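Local structure of inositol-1-monophosphatase (Nostoc sp., 5ZHH) at residues Ala101-Ile106 / Ser190-Leu195; Glu174-Thr179 / Pro264-Trp269; Trp207-Ser212 / Thr242-Ala247. The protein catalyses the hydrolysis of inositol monophosphates to inositol and phosphate, probably with magnesium ions as in other members of its family. All blocks are in the same frame, centred on the assembly; numbering follows the deposited sequence.

Contact 1: Ala101-Ile106 / Ser190-Leu195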
loop_
_atom_site.group_PDB
_atom_site.type_symbol
_atom_site.label_atom_id
_atom_site.label_comp_id
_atom_site.label_asym_id
_atom_site.label_seq_id
_atom_site.Cartn_x
_atom_site.Cartn_y
_atom_site.Cartn_z
ATOM N N ALA A 101 -0.930 -14.455 7.990
ATOM C CA ALA A 101 0.336 -14.628 8.711
ATOM C C ALA A 101 1.073 -15.792 8.043
ATOM O O ALA A 101 1.055 -16.935 8.508
ATOM C CB ALA A 101 0.142 -14.871 10.208
ATOM N N PHE A 102 1.703 -15.493 6.908
ATOM C CA PHE A 102 2.519 -16.463 6.195
ATOM C C PHE A 102 3.613 -15.700 5.460
ATOM O O PHE A 102 3.509 -14.489 5.242
ATOM C CB PHE A 102 1.676 -17.310 5.229
ATOM C CG PHE A 102 0.866 -16.494 4.270
ATOM C CD1 PHE A 102 1.425 -16.024 3.093
ATOM C CD2 PHE A 102 -0.450 -16.173 4.556
ATOM C CE1 PHE A 102 0.678 -15.259 2.209
ATOM C CE2 PHE A 102 -1.196 -15.408 3.681
ATOM C CZ PHE A 102 -0.632 -14.951 2.510
ATOM N N CYS A 103 4.666 -16.417 5.080
ATOM C CA CYS A 103 5.841 -15.749 4.542
ATOM C C CYS A 103 6.722 -16.756 3.824
ATOM O O CYS A 103 6.528 -17.969 3.920
ATOM C CB CYS A 103 6.634 -15.061 5.655
ATOM S SG CYS A 103 7.289 -16.250 6.849
ATOM N N VAL A 104 7.702 -16.219 3.100
ATOM C CA VAL A 104 8.835 -16.971 2.580
ATOM C C VAL A 104 9.995 -16.720 3.529
ATOM O O VAL A 104 10.228 -15.574 3.937
ATOM C CB VAL A 104 9.185 -16.527 1.147
ATOM C CG1 VAL A 104 10.307 -17.387 0.561
ATOM C CG2 VAL A 104 7.952 -16.575 0.261
ATOM N N SER A 105 10.705 -17.782 3.914
ATOM C CA SER A 105 11.855 -17.671 4.807
ATOM C C SER A 105 13.069 -18.251 4.097
ATOM O O SER A 105 13.039 -19.408 3.666
ATOM C CB SER A 105 11.602 -18.403 6.133
ATOM O OG SER A 105 12.705 -18.276 7.019
ATOM N N ILE A 106 14.131 -17.452 3.979
ATOM C CA ILE A 106 15.356 -17.850 3.286
ATOM C C ILE A 106 16.532 -17.549 4.204
ATOM O O ILE A 106 16.881 -16.379 4.408
ATOM C CB ILE A 106 15.517 -17.120 1.947
ATOM C CG1 ILE A 106 14.329 -17.429 1.032
ATOM C CG2 ILE A 106 16.830 -17.508 1.286
ATOM C CD1 ILE A 106 14.369 -16.693 -0.290
ATOM N N SER A 190 2.844 -18.651 12.281
ATOM C CA SER A 190 4.061 -18.640 11.464
ATOM C C SER A 190 5.273 -18.413 12.358
ATOM O O SER A 190 5.460 -17.310 12.883
ATOM C CB SER A 190 3.997 -17.564 10.376
ATOM O OG SER A 190 5.273 -17.404 9.769
ATOM N N ALA A 191 6.113 -19.441 12.499
ATOM C CA ALA A 191 7.296 -19.329 13.352
ATOM C C ALA A 191 8.286 -18.295 12.813
ATOM O O ALA A 191 8.915 -17.566 13.590
ATOM C CB ALA A 191 7.961 -20.699 13.504
ATOM N N ALA A 192 8.451 -18.223 11.486
ATOM C CA ALA A 192 9.375 -17.239 10.927
ATOM C C ALA A 192 8.902 -15.821 11.221
ATOM O O ALA A 192 9.694 -14.966 11.638
ATOM C CB ALA A 192 9.542 -17.451 9.419
ATOM N N LEU A 193 7.606 -15.559 11.035
ATOM C CA LEU A 193 7.079 -14.239 11.365
ATOM C C LEU A 193 7.136 -13.971 12.859
ATOM O O LEU A 193 7.327 -12.821 13.270
ATOM C CB LEU A 193 5.649 -14.078 10.846
ATOM C CG LEU A 193 5.571 -13.837 9.331
ATOM C CD1 LEU A 193 4.122 -13.751 8.856
ATOM C CD2 LEU A 193 6.344 -12.576 8.949
ATOM N N ASP A 194 6.969 -15.005 13.687
ATOM C CA ASP A 194 7.114 -14.798 15.121
ATOM C C ASP A 194 8.515 -14.301 15.456
ATOM O O ASP A 194 8.675 -13.345 16.219
ATOM C CB ASP A 194 6.786 -16.083 15.887
ATOM C CG ASP A 194 5.311 -16.451 15.803
ATOM O OD1 ASP A 194 4.487 -15.554 15.503
ATOM O OD2 ASP A 194 4.967 -17.621 16.079
ATOM N N LEU A 195 9.542 -14.906 14.854
ATOM C CA LEU A 195 10.911 -14.438 15.064
ATOM C C LEU A 195 11.090 -13.008 14.566
ATOM O O LEU A 195 11.725 -12.179 15.238
ATOM C CB LEU A 195 11.882 -15.382 14.357
ATOM C CG LEU A 195 12.055 -16.712 15.104
ATOM C CD1 LEU A 195 12.558 -17.798 14.173
ATOM C CD2 LEU A 195 13.018 -16.513 16.255
#

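Contact 2: Glu174-Thr179 / Pro264-Trp269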
loop_
_atom_site.group_PDB
_atom_site.type_symbol
_atom_site.label_atom_id
_atom_site.label_comp_id
_atom_site.label_asym_id
_atom_site.label_seq_id
_atom_site.Cartn_x
_atom_site.Cartn_y
_atom_site.Cartn_z
ATOM N N GLU A 174 3.174 -25.023 29.063
ATOM C CA GLU A 174 3.937 -23.789 28.900
ATOM C C GLU A 174 3.034 -22.620 28.522
ATOM O O GLU A 174 3.168 -21.516 29.071
ATOM C CB GLU A 174 5.028 -23.977 27.839
ATOM C CG GLU A 174 6.243 -24.802 28.270
ATOM C CD GLU A 174 6.023 -26.320 28.248
ATOM O OE1 GLU A 174 4.907 -26.778 27.919
ATOM O OE2 GLU A 174 6.987 -27.055 28.567
ATOM N N PHE A 175 2.112 -22.839 27.578
ATOM C CA PHE A 175 1.219 -21.767 27.145
ATOM C C PHE A 175 0.380 -21.250 28.308
ATOM O O PHE A 175 0.240 -20.036 28.497
ATOM C CB PHE A 175 0.315 -22.261 26.013
ATOM C CG PHE A 175 -0.702 -21.251 25.571
ATOM C CD1 PHE A 175 -0.375 -20.292 24.618
ATOM C CD2 PHE A 175 -1.989 -21.261 26.098
ATOM C CE1 PHE A 175 -1.307 -19.360 24.201
ATOM C CE2 PHE A 175 -2.928 -20.328 25.684
ATOM C CZ PHE A 175 -2.580 -19.372 24.738
ATOM N N CYS A 176 -0.178 -22.161 29.113
ATOM C CA CYS A 176 -0.979 -21.728 30.251
ATOM C C CYS A 176 -0.122 -21.005 31.282
ATOM O O CYS A 176 -0.518 -19.951 31.793
ATOM C CB CYS A 176 -1.683 -22.929 30.886
ATOM S SG CYS A 176 -2.824 -23.779 29.780
ATOM N N HIS A 177 1.061 -21.548 31.582
ATOM C CA HIS A 177 1.955 -20.935 32.563
ATOM C C HIS A 177 2.347 -19.518 32.145
ATOM O O HIS A 177 2.250 -18.571 32.938
ATOM C CB HIS A 177 3.191 -21.830 32.734
ATOM C CG HIS A 177 4.122 -21.410 33.832
ATOM N ND1 HIS A 177 3.686 -21.022 35.081
ATOM C CD2 HIS A 177 5.475 -21.365 33.876
ATOM C CE1 HIS A 177 4.728 -20.733 35.839
ATOM N NE2 HIS A 177 5.827 -20.933 35.132
ATOM N N LEU A 178 2.772 -19.341 30.894
ATOM C CA LEU A 178 3.197 -18.005 30.485
ATOM C C LEU A 178 2.017 -17.058 30.288
ATOM O O LEU A 178 2.166 -15.844 30.485
ATOM C CB LEU A 178 4.049 -18.073 29.220
ATOM C CG LEU A 178 5.554 -18.238 29.466
ATOM C CD1 LEU A 178 6.045 -17.221 30.504
ATOM C CD2 LEU A 178 5.908 -19.651 29.896
ATOM N N THR A 179 0.853 -17.562 29.949
ATOM C CA THR A 179 -0.319 -16.720 29.815
ATOM C C THR A 179 -0.701 -16.122 31.165
ATOM O O THR A 179 -1.242 -15.067 31.231
ATOM C CB THR A 179 -1.493 -17.434 29.129
ATOM O OG1 THR A 179 -1.120 -17.837 27.829
ATOM C CG2 THR A 179 -2.673 -16.581 29.013
ATOM N N PRO A 264 4.526 -25.846 35.612
ATOM C CA PRO A 264 3.677 -26.834 36.277
ATOM C C PRO A 264 2.965 -27.680 35.241
ATOM O O PRO A 264 2.539 -27.159 34.200
ATOM C CB PRO A 264 2.676 -25.971 37.067
ATOM C CG PRO A 264 3.270 -24.602 37.099
ATOM C CD PRO A 264 4.014 -24.480 35.797
ATOM N N PRO A 265 2.797 -28.977 35.483
ATOM C CA PRO A 265 2.066 -29.801 34.519
ATOM C C PRO A 265 0.599 -29.402 34.510
ATOM O O PRO A 265 0.095 -28.766 35.438
ATOM C CB PRO A 265 2.264 -31.230 35.038
ATOM C CG PRO A 265 2.536 -31.075 36.485
ATOM C CD PRO A 265 3.164 -29.728 36.698
ATOM N N LEU A 266 -0.088 -29.763 33.422
ATOM C CA LEU A 266 -1.505 -29.429 33.321
ATOM C C LEU A 266 -2.299 -30.057 34.460
ATOM O O LEU A 266 -3.247 -29.452 34.976
ATOM C CB LEU A 266 -2.061 -29.863 31.963
ATOM C CG LEU A 266 -1.660 -28.996 30.764
ATOM C CD1 LEU A 266 -2.284 -29.513 29.473
ATOM C CD2 LEU A 266 -2.039 -27.540 31.004
ATOM N N SER A 267 -1.914 -31.267 34.876
ATOM C CA SER A 267 -2.601 -31.960 35.963
ATOM C C SER A 267 -2.566 -31.187 37.275
ATOM O O SER A 267 -3.402 -31.438 38.150
ATOM C CB SER A 267 -1.985 -33.340 36.169
ATOM O OG SER A 267 -0.636 -33.219 36.581
ATOM N N ALA A 268 -1.626 -30.251 37.434
ATOM C CA ALA A 268 -1.574 -29.449 38.649
ATOM C C ALA A 268 -2.586 -28.314 38.627
ATOM O O ALA A 268 -2.776 -27.648 39.650
ATOM C CB ALA A 268 -0.165 -28.887 38.858
ATOM N N TRP A 269 -3.234 -28.083 37.491
ATOM C CA TRP A 269 -4.302 -27.098 37.389
ATOM C C TRP A 269 -5.637 -27.711 37.802
ATOM O O TRP A 269 -6.616 -26.995 38.013
ATOM C CB TRP A 269 -4.394 -26.549 35.962
ATOM C CG TRP A 269 -3.201 -25.737 35.540
ATOM C CD1 TRP A 269 -1.975 -26.213 35.179
ATOM C CD2 TRP A 269 -3.128 -24.306 35.422
ATOM N NE1 TRP A 269 -1.141 -25.165 34.842
ATOM C CE2 TRP A 269 -1.824 -23.987 34.987
ATOM C CE3 TRP A 269 -4.037 -23.267 35.647
ATOM C CZ2 TRP A 269 -1.406 -22.672 34.770
ATOM C CZ3 TRP A 269 -3.622 -21.961 35.430
ATOM C CH2 TRP A 269 -2.315 -21.675 34.996
#

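Contact 3: Trp207-Ser212 / Thr242-Ala247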
loop_
_atom_site.group_PDB
_atom_site.type_symbol
_atom_site.label_atom_id
_atom_site.label_comp_id
_atom_site.label_asym_id
_atom_site.label_seq_id
_atom_site.Cartn_x
_atom_site.Cartn_y
_atom_site.Cartn_z
ATOM N N TRP A 207 8.882 -18.786 22.066
ATOM C CA TRP A 207 9.429 -20.115 22.299
ATOM C C TRP A 207 8.561 -21.128 21.572
ATOM O O TRP A 207 7.364 -20.908 21.381
ATOM C CB TRP A 207 9.523 -20.456 23.796
ATOM C CG TRP A 207 8.250 -20.980 24.376
ATOM C CD1 TRP A 207 7.905 -22.297 24.562
ATOM C CD2 TRP A 207 7.139 -20.206 24.840
ATOM N NE1 TRP A 207 6.652 -22.383 25.121
ATOM C CE2 TRP A 207 6.159 -21.115 25.303
ATOM C CE3 TRP A 207 6.880 -18.831 24.923
ATOM C CZ2 TRP A 207 4.935 -20.696 25.826
ATOM C CZ3 TRP A 207 5.663 -18.415 25.440
ATOM C CH2 TRP A 207 4.705 -19.348 25.889
ATOM N N GLU A 208 9.171 -22.240 21.165
ATOM C CA GLU A 208 8.404 -23.269 20.477
ATOM C C GLU A 208 9.207 -24.561 20.440
ATOM O O GLU A 208 10.442 -24.539 20.446
ATOM C CB GLU A 208 8.035 -22.827 19.046
ATOM C CG GLU A 208 7.016 -23.749 18.398
ATOM C CD GLU A 208 6.335 -23.152 17.182
ATOM O OE1 GLU A 208 6.760 -22.078 16.690
ATOM O OE2 GLU A 208 5.358 -23.772 16.717
ATOM N N ARG A 209 8.491 -25.682 20.421
ATOM C CA ARG A 209 9.078 -26.989 20.178
ATOM C C ARG A 209 8.540 -27.552 18.872
ATOM O O ARG A 209 7.525 -27.090 18.339
ATOM C CB ARG A 209 8.783 -27.964 21.328
ATOM C CG ARG A 209 7.317 -28.326 21.478
ATOM C CD ARG A 209 7.118 -29.562 22.351
ATOM N NE ARG A 209 7.624 -30.779 21.723
ATOM C CZ ARG A 209 6.941 -31.508 20.845
ATOM N NH1 ARG A 209 5.715 -31.148 20.478
ATOM N NH2 ARG A 209 7.486 -32.601 20.331
ATOM N N GLY A 210 9.247 -28.547 18.347
ATOM C CA GLY A 210 8.825 -29.184 17.116
ATOM C C GLY A 210 9.039 -28.345 15.877
ATOM O O GLY A 210 8.334 -28.539 14.880
ATOM N N ILE A 211 9.995 -27.418 15.899
ATOM C CA ILE A 211 10.246 -26.601 14.719
ATOM C C ILE A 211 11.343 -27.239 13.878
ATOM O O ILE A 211 12.114 -28.091 14.339
ATOM C CB ILE A 211 10.596 -25.135 15.071
ATOM C CG1 ILE A 211 11.720 -25.040 16.103
ATOM C CG2 ILE A 211 9.364 -24.425 15.598
ATOM C CD1 ILE A 211 13.132 -25.085 15.530
ATOM N N SER A 212 11.418 -26.798 12.626
ATOM C CA SER A 212 12.361 -27.282 11.636
ATOM C C SER A 212 13.371 -26.197 11.291
ATOM O O SER A 212 13.109 -25.006 11.493
ATOM C CB SER A 212 11.616 -27.718 10.367
ATOM O OG SER A 212 10.728 -28.786 10.649
ATOM N N THR A 242 17.225 -30.257 17.877
ATOM C CA THR A 242 16.274 -30.655 18.907
ATOM C C THR A 242 14.867 -30.136 18.645
ATOM O O THR A 242 13.923 -30.598 19.296
ATOM C CB THR A 242 16.734 -30.163 20.283
ATOM O OG1 THR A 242 16.686 -28.729 20.317
ATOM C CG2 THR A 242 18.147 -30.639 20.583
ATOM N N GLY A 243 14.707 -29.191 17.720
ATOM C CA GLY A 243 13.412 -28.621 17.417
ATOM C C GLY A 243 12.882 -27.637 18.432
ATOM O O GLY A 243 11.728 -27.209 18.308
ATOM N N ARG A 244 13.690 -27.231 19.410
ATOM C CA ARG A 244 13.266 -26.298 20.444
ATOM C C ARG A 244 14.052 -25.007 20.326
ATOM O O ARG A 244 15.250 -25.023 20.023
ATOM C CB ARG A 244 13.434 -26.878 21.855
ATOM C CG ARG A 244 12.721 -28.198 22.038
ATOM C CD ARG A 244 12.932 -28.810 23.414
ATOM N NE ARG A 244 11.841 -29.737 23.701
ATOM C CZ ARG A 244 10.928 -29.565 24.650
ATOM N NH1 ARG A 244 10.979 -28.507 25.446
ATOM N NH2 ARG A 244 9.972 -30.469 24.808
ATOM N N ILE A 245 13.367 -23.890 20.558
ATOM C CA ILE A 245 13.975 -22.573 20.415
ATOM C C ILE A 245 13.381 -21.639 21.462
ATOM O O ILE A 245 12.180 -21.681 21.749
ATOM C CB ILE A 245 13.780 -22.026 18.983
ATOM C CG1 ILE A 245 14.432 -20.645 18.856
ATOM C CG2 ILE A 245 12.290 -21.978 18.633
ATOM C CD1 ILE A 245 14.584 -20.148 17.416
ATOM N N LEU A 246 14.243 -20.814 22.055
ATOM C CA LEU A 246 13.840 -19.720 22.935
ATOM C C LEU A 246 14.464 -18.446 22.385
ATOM O O LEU A 246 15.692 -18.351 22.299
ATOM C CB LEU A 246 14.301 -19.960 24.375
ATOM C CG LEU A 246 14.176 -18.775 25.336
ATOM C CD1 LEU A 246 12.711 -18.370 25.469
ATOM C CD2 LEU A 246 14.761 -19.130 26.704
ATOM N N ALA A 247 13.631 -17.478 22.007
ATOM C CA ALA A 247 14.096 -16.309 21.262
ATOM C C ALA A 247 13.450 -15.053 21.828
ATOM O O ALA A 247 12.223 -14.920 21.794
ATOM C CB ALA A 247 13.767 -16.459 19.773
HETATM O O HOH W 1 10.463 -31.561 21.839
HETATM O O HOH W 2 11.270 -30.439 19.644
#

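Contact 1: Ala101-Ile106 / Ser190-Leu195
The contact sits where the two halves of the inositol monophosphatase fold meet. The start of helix 191-199 packs on strand 103-110, next to the family's Asp-Pro-Leu-Asp-Gly-Thr sequence, to which D90 belongs. Strand and helix cross at 76°, with their axes 8.9 Å apart at the closest approach.

S190 is the N-cap of the helix. Its OG lies anti to the backbone N and accepts a bond from L193 N at 3.2 Å, with a nearly straight N-H...O angle of 165°. OG is also hydrogen-bonded to D90 OD2, which accepts the amide N-H of A192 as well. The helix start and the strand that carries D90 are thus tied together. In metal-binding relatives the aspartates of this sequence hold the ions, so these bonds from S190 and A192 probably help to hold a metal-site aspartate in place.

L193 crosses to the strand side, where CD1 lies against the backbone of A101 and F102, 3.6 Å from F102 N. The CB of S190 rests 3.5 Å from A101 O.

C103 fills the middle. Its SG takes the crowded position between the backbone N and the carbonyl carbon (chi1 63°). From there it touches three residues of the helix start: L193 CG, S190 OG and, nearest, A192 CB. Further along the strand, S105 CB meets the same methyl group, A192 CB, at 4.0 Å.

Contact 2: Glu174-Thr179 / Pro264-Trp269
Helix 172-181 meets the last residues of the modelled chain along one side, and three side-chain conformations set the fit.

H177 has CG anti to its backbone N (chi1 -173°). This swings the imidazole out to P264. The proline comes in over one face of the ring, and the two side chains cross at about a right angle. P264 CD stands 3.6 Å from the centroid of the H177 ring and 14° off the normal. This is a CH-pi contact made with the ring carbon next to the proline nitrogen, a CH2 group that the neighbouring amide nitrogen would probably polarise. The closest ring atom is H177 ND1, at 3.5 Å from P264 CD.

C176, one residue earlier, points at the tail. Its SG is anti to the carbonyl carbon (chi1 -61°) and meets the end of L266, with SG to L266 CD2 at 4.0 Å. L266 CD1 carries on the extended chain, and the other branch, CD2, turns to the sulfur. The CA atoms of C176 and L266 are 8.3 Å apart.

W269 has CG anti to its carbonyl carbon, which turns the indole back toward the helix. C176 CB approaches W269 CZ2 to 3.9 Å, off centre and toward the rim of the ring system. The cysteine sulfur also makes a sulfur-aromatic contact, oblique and long, 5.5 Å from the centroid of the six-membered ring. The indole meets H180 edge-to-face as well.

The second subunit closes over this region. Its W269 packs on L266, its L266 on W269, and the two F175 rings stack. No hydrogen bond joins the two segments. The 3-10 turn 266-268 brings W269 back to the helix, so the C-terminal tail packs on a helix of the subunit interface.

Contact 3: Trp207-Ser212 / Thr242-Ala247
Strands 205-208 and 245-248 run antiparallel in the second sheet of the fold, and both chains leave the strands as loops at one end, 209-212 and 242-244. E208 and I245 form a hydrogen-bonded pair. I245 N reaches E208 O at 3.0 Å, nearly along the C=O axis, and E208 N returns a bond to I245 O. W207 and L246 are the next, non-hydrogen-bonded pair.

Beyond the strands, G243 O takes over. I211 N donates to it at 3.0 Å, on a lone pair and almost straight (173°). Water 2 bridges G210 N and T242 O.

R209 can be followed outward. Its CB lies over one face of the R244 guanidinium and 4.0 Å from R244 CG. CG is in the crowded position between backbone N and carbonyl carbon (chi1 66°). CD continues the extended chain and lies 3.9 Å from R244 NH2; the bend at chi3 then sets NE. NE is equally near that like-charged group, but it donates to water 1, which R244 NE also holds. NH1 forms a salt bridge with D163, while R244 pairs with D169; these acids probably offset the repulsion.

I211 turns CG1 back over G243 O, 3.1 Å away, and 4.0 Å from I245 CG2. An alanine here would remove CG1, CG2 and CD1, and would probably lose the packing against I245 and the close cover of G243 O.

This is an antiparallel pair in the five-stranded mixed sheet of the inositol monophosphatase fold, whose first strand runs on through 209-212 into helix 213-225.

Contacts 1 and 3 are buried, and contact 2 lies on the periphery, about 25 Å from the centre of the chain. Contact 1 joins a strand of the large sheet to a helix; contact 3 pairs two strands of the five-stranded sheet. Helix 191-199 links them, since L195 packs on I245 and A247, and A191 lies against E208. Contact 2 reaches contact 3 through W207, whose indole meets E174 and L178. It does not touch contact 1. Backbone bonds dominate contact 3, with charge and water at its outer end. Aliphatic and sulfur packing joins the segments of contact 1, while contact 2 adds a CH-pi and a sulfur-aromatic contact and alone faces another subunit.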